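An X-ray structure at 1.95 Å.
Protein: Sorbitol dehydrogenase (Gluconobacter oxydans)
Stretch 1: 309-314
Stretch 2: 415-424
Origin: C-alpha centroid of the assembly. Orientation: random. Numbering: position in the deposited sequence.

Stretch 1 (309-314) GILVGY
Stretch 2, residues 415-424: GRDEKGGTYE

The C-terminal end of a helix, residues 309-312, packs against an irregular segment, 415-424, that contains a type I turn from Asp 417 to Gly 420. The two stretches belong to one chain and together bury 377 Å². The register is set by Leu 311 opposite Asp 417, with CA atoms 4.3 Å apart, and by Val 312 near Glu 418, with CA atoms 5.4 Å apart.

Leu 311 loses the most surface to the other stretch. Its phi/psi of -66/-37 is helical, but near the helix end its carbonyl oxygen accepts a bond from the other stretch: Glu 418 N donates to Leu 311 O at 2.7 Å, with an N-H...O angle of 162°. This is the one hydrogen bond between the stretches, and Asp 417 CA lies 3.4 Å from the same Leu 311 O. The leucine side chain, chi1 m and chi2 t, leaves the backbone sideways to the contact. Its CD2 lies 3.7 Å from Arg 416 O and 4.0 Å from Tyr 423 OH, so a buried apolar branch fills the space beside the extended backbone of Arg 416 (-144/132).

Ile 310, also m,t, covers the Tyr 423 ring. Ile 310 CG2 sits over one face, 3.8 Å from the centroid of the Tyr 423 ring and 25° off its normal, and lies 3.4 Å from Tyr 423 CZ; the beta-branch places this methyl close to the backbone, where it can meet the ring. Tyr 423 (phi/psi -160/169, chi1 p, chi2 80°) points toward the helix, and its N is held by Gly 415 O at 2.9 Å.

Glu 418, at -75/6 with chi1 m and chi2 t, extends alongside the helix end, its OE2 3.8 Å from Leu 311 CB. Before it, Asp 417 (-93/169, chi1 p) points toward the helix, its CB 3.2 Å from Ile 310 O. Its carboxylate organizes the turn: OD1 accepts from Lys 419 N at 2.7 Å and from Gly 421 N at 2.9 Å. The backbone adds two bonds, Asp 417 N to Gly 421 O at 3.0 Å and Gly 420 N to Asp 417 O at 3.2 Å.

Gly 313 leaves the helix with positive phi (110/19), its N bonded to Gly 309 O at 3.0 Å. A CB here would lie 2.5 Å from Lys 419 CE and would jam against the preceding carbonyl. Lys 419 (-105/-6; m, t, m, p) uses that space, with CE 3.3 Å from Gly 313 O and NZ in a long salt bridge to Asp 417 OD2 at 3.9 Å.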

# COMPACT_ATOMS: atom_id res chain seq x y z
N GLY A 309 -8.06 -22.09 0.01
CA GLY A 309 -8.76 -21.87 1.27
C GLY A 309 -10.26 -21.67 1.08
O GLY A 309 -11.07 -22.09 1.91
N ILE A 310 -10.63 -21.00 -0.02
CA ILE A 310 -12.03 -20.75 -0.33
C ILE A 310 -12.71 -22.08 -0.66
O ILE A 310 -13.86 -22.32 -0.29
CB ILE A 310 -12.17 -19.78 -1.54
CG1 ILE A 310 -11.65 -18.39 -1.16
CG2 ILE A 310 -13.63 -19.69 -1.99
CD1 ILE A 310 -11.54 -17.41 -2.33
N LEU A 311 -11.99 -22.97 -1.34
CA LEU A 311 -12.54 -24.28 -1.68
C LEU A 311 -12.77 -25.10 -0.41
O LEU A 311 -13.74 -25.85 -0.31
CB LEU A 311 -11.60 -25.04 -2.62
CG LEU A 311 -11.58 -24.55 -4.08
CD1 LEU A 311 -10.44 -25.20 -4.85
CD2 LEU A 311 -12.92 -24.87 -4.71
N VAL A 312 -11.87 -24.97 0.57
CA VAL A 312 -12.03 -25.70 1.82
C VAL A 312 -13.21 -25.11 2.59
O VAL A 312 -13.88 -25.81 3.34
CB VAL A 312 -10.76 -25.60 2.71
CG1 VAL A 312 -11.02 -26.23 4.08
CG2 VAL A 312 -9.60 -26.30 2.03
N GLY A 313 -13.48 -23.83 2.37
CA GLY A 313 -14.61 -23.21 3.05
C GLY A 313 -14.22 -22.20 4.11
O GLY A 313 -15.02 -21.88 4.99
N TYR A 314 -13.00 -21.71 4.04
CA TYR A 314 -12.53 -20.72 5.01
C TYR A 314 -12.98 -19.32 4.60
O TYR A 314 -12.78 -18.91 3.45
CB TYR A 314 -11.01 -20.77 5.12
CG TYR A 314 -10.50 -22.00 5.82
CD1 TYR A 314 -10.93 -22.32 7.11
CD2 TYR A 314 -9.58 -22.85 5.19
CE1 TYR A 314 -10.45 -23.46 7.76
CE2 TYR A 314 -9.11 -23.98 5.83
CZ TYR A 314 -9.55 -24.28 7.12
OH TYR A 314 -9.07 -25.39 7.76
N GLY A 415 -17.40 -21.60 -7.97
CA GLY A 415 -18.35 -21.09 -7.00
C GLY A 415 -18.92 -21.96 -5.89
O GLY A 415 -19.99 -21.66 -5.36
N ARG A 416 -18.23 -23.04 -5.53
CA ARG A 416 -18.73 -23.89 -4.46
C ARG A 416 -17.62 -24.47 -3.61
O ARG A 416 -16.62 -24.97 -4.13
CB ARG A 416 -19.61 -25.00 -5.04
CG ARG A 416 -18.98 -25.86 -6.11
CD ARG A 416 -20.05 -26.72 -6.79
NE ARG A 416 -19.50 -27.69 -7.74
CZ ARG A 416 -18.66 -28.67 -7.41
NH1 ARG A 416 -18.26 -28.82 -6.15
NH2 ARG A 416 -18.24 -29.52 -8.34
N ASP A 417 -17.77 -24.37 -2.29
CA ASP A 417 -16.77 -24.90 -1.39
C ASP A 417 -17.12 -26.33 -0.99
O ASP A 417 -18.23 -26.80 -1.26
CB ASP A 417 -16.61 -24.02 -0.13
CG ASP A 417 -17.87 -23.95 0.70
OD1 ASP A 417 -18.49 -25.01 0.96
OD2 ASP A 417 -18.23 -22.83 1.12
N GLU A 418 -16.18 -27.01 -0.36
CA GLU A 418 -16.37 -28.39 0.03
C GLU A 418 -17.29 -28.61 1.23
O GLU A 418 -17.44 -29.74 1.70
CB GLU A 418 -15.00 -29.03 0.26
CG GLU A 418 -14.26 -29.26 -1.05
CD GLU A 418 -12.76 -29.26 -0.91
OE1 GLU A 418 -12.24 -29.82 0.08
OE2 GLU A 418 -12.09 -28.71 -1.81
N LYS A 419 -17.90 -27.54 1.72
CA LYS A 419 -18.83 -27.65 2.84
C LYS A 419 -20.27 -27.53 2.35
O LYS A 419 -21.21 -27.72 3.12
CB LYS A 419 -18.53 -26.58 3.89
CG LYS A 419 -17.30 -26.88 4.73
CD LYS A 419 -17.22 -26.03 5.99
CE LYS A 419 -16.86 -24.58 5.70
NZ LYS A 419 -17.88 -23.86 4.89
N GLY A 420 -20.44 -27.23 1.07
CA GLY A 420 -21.77 -27.10 0.52
C GLY A 420 -22.19 -25.67 0.28
O GLY A 420 -23.24 -25.40 -0.31
N GLY A 421 -21.37 -24.73 0.75
CA GLY A 421 -21.70 -23.33 0.56
C GLY A 421 -21.39 -22.89 -0.86
O GLY A 421 -20.50 -23.42 -1.51
N THR A 422 -22.15 -21.92 -1.36
CA THR A 422 -21.89 -21.43 -2.70
C THR A 422 -21.45 -19.99 -2.56
O THR A 422 -21.70 -19.36 -1.53
CB THR A 422 -23.14 -21.51 -3.59
OG1 THR A 422 -24.18 -20.71 -3.02
CG2 THR A 422 -23.61 -22.94 -3.71
N TYR A 423 -20.79 -19.47 -3.58
CA TYR A 423 -20.31 -18.10 -3.53
C TYR A 423 -20.05 -17.61 -4.95
O TYR A 423 -20.04 -18.39 -5.89
CB TYR A 423 -19.02 -18.03 -2.70
CG TYR A 423 -17.92 -18.93 -3.23
CD1 TYR A 423 -17.14 -18.54 -4.32
CD2 TYR A 423 -17.71 -20.19 -2.69
CE1 TYR A 423 -16.17 -19.40 -4.86
CE2 TYR A 423 -16.75 -21.05 -3.22
CZ TYR A 423 -15.99 -20.65 -4.30
OH TYR A 423 -15.06 -21.50 -4.84
N GLU A 424 -19.83 -16.31 -5.09
CA GLU A 424 -19.56 -15.74 -6.40
C GLU A 424 -18.36 -14.82 -6.27
O GLU A 424 -18.47 -13.76 -5.66
CB GLU A 424 -20.76 -14.96 -6.91
CG GLU A 424 -21.16 -15.32 -8.33
CD GLU A 424 -21.53 -16.79 -8.46
OE1 GLU A 424 -22.43 -17.24 -7.72
OE2 GLU A 424 -20.93 -17.49 -9.30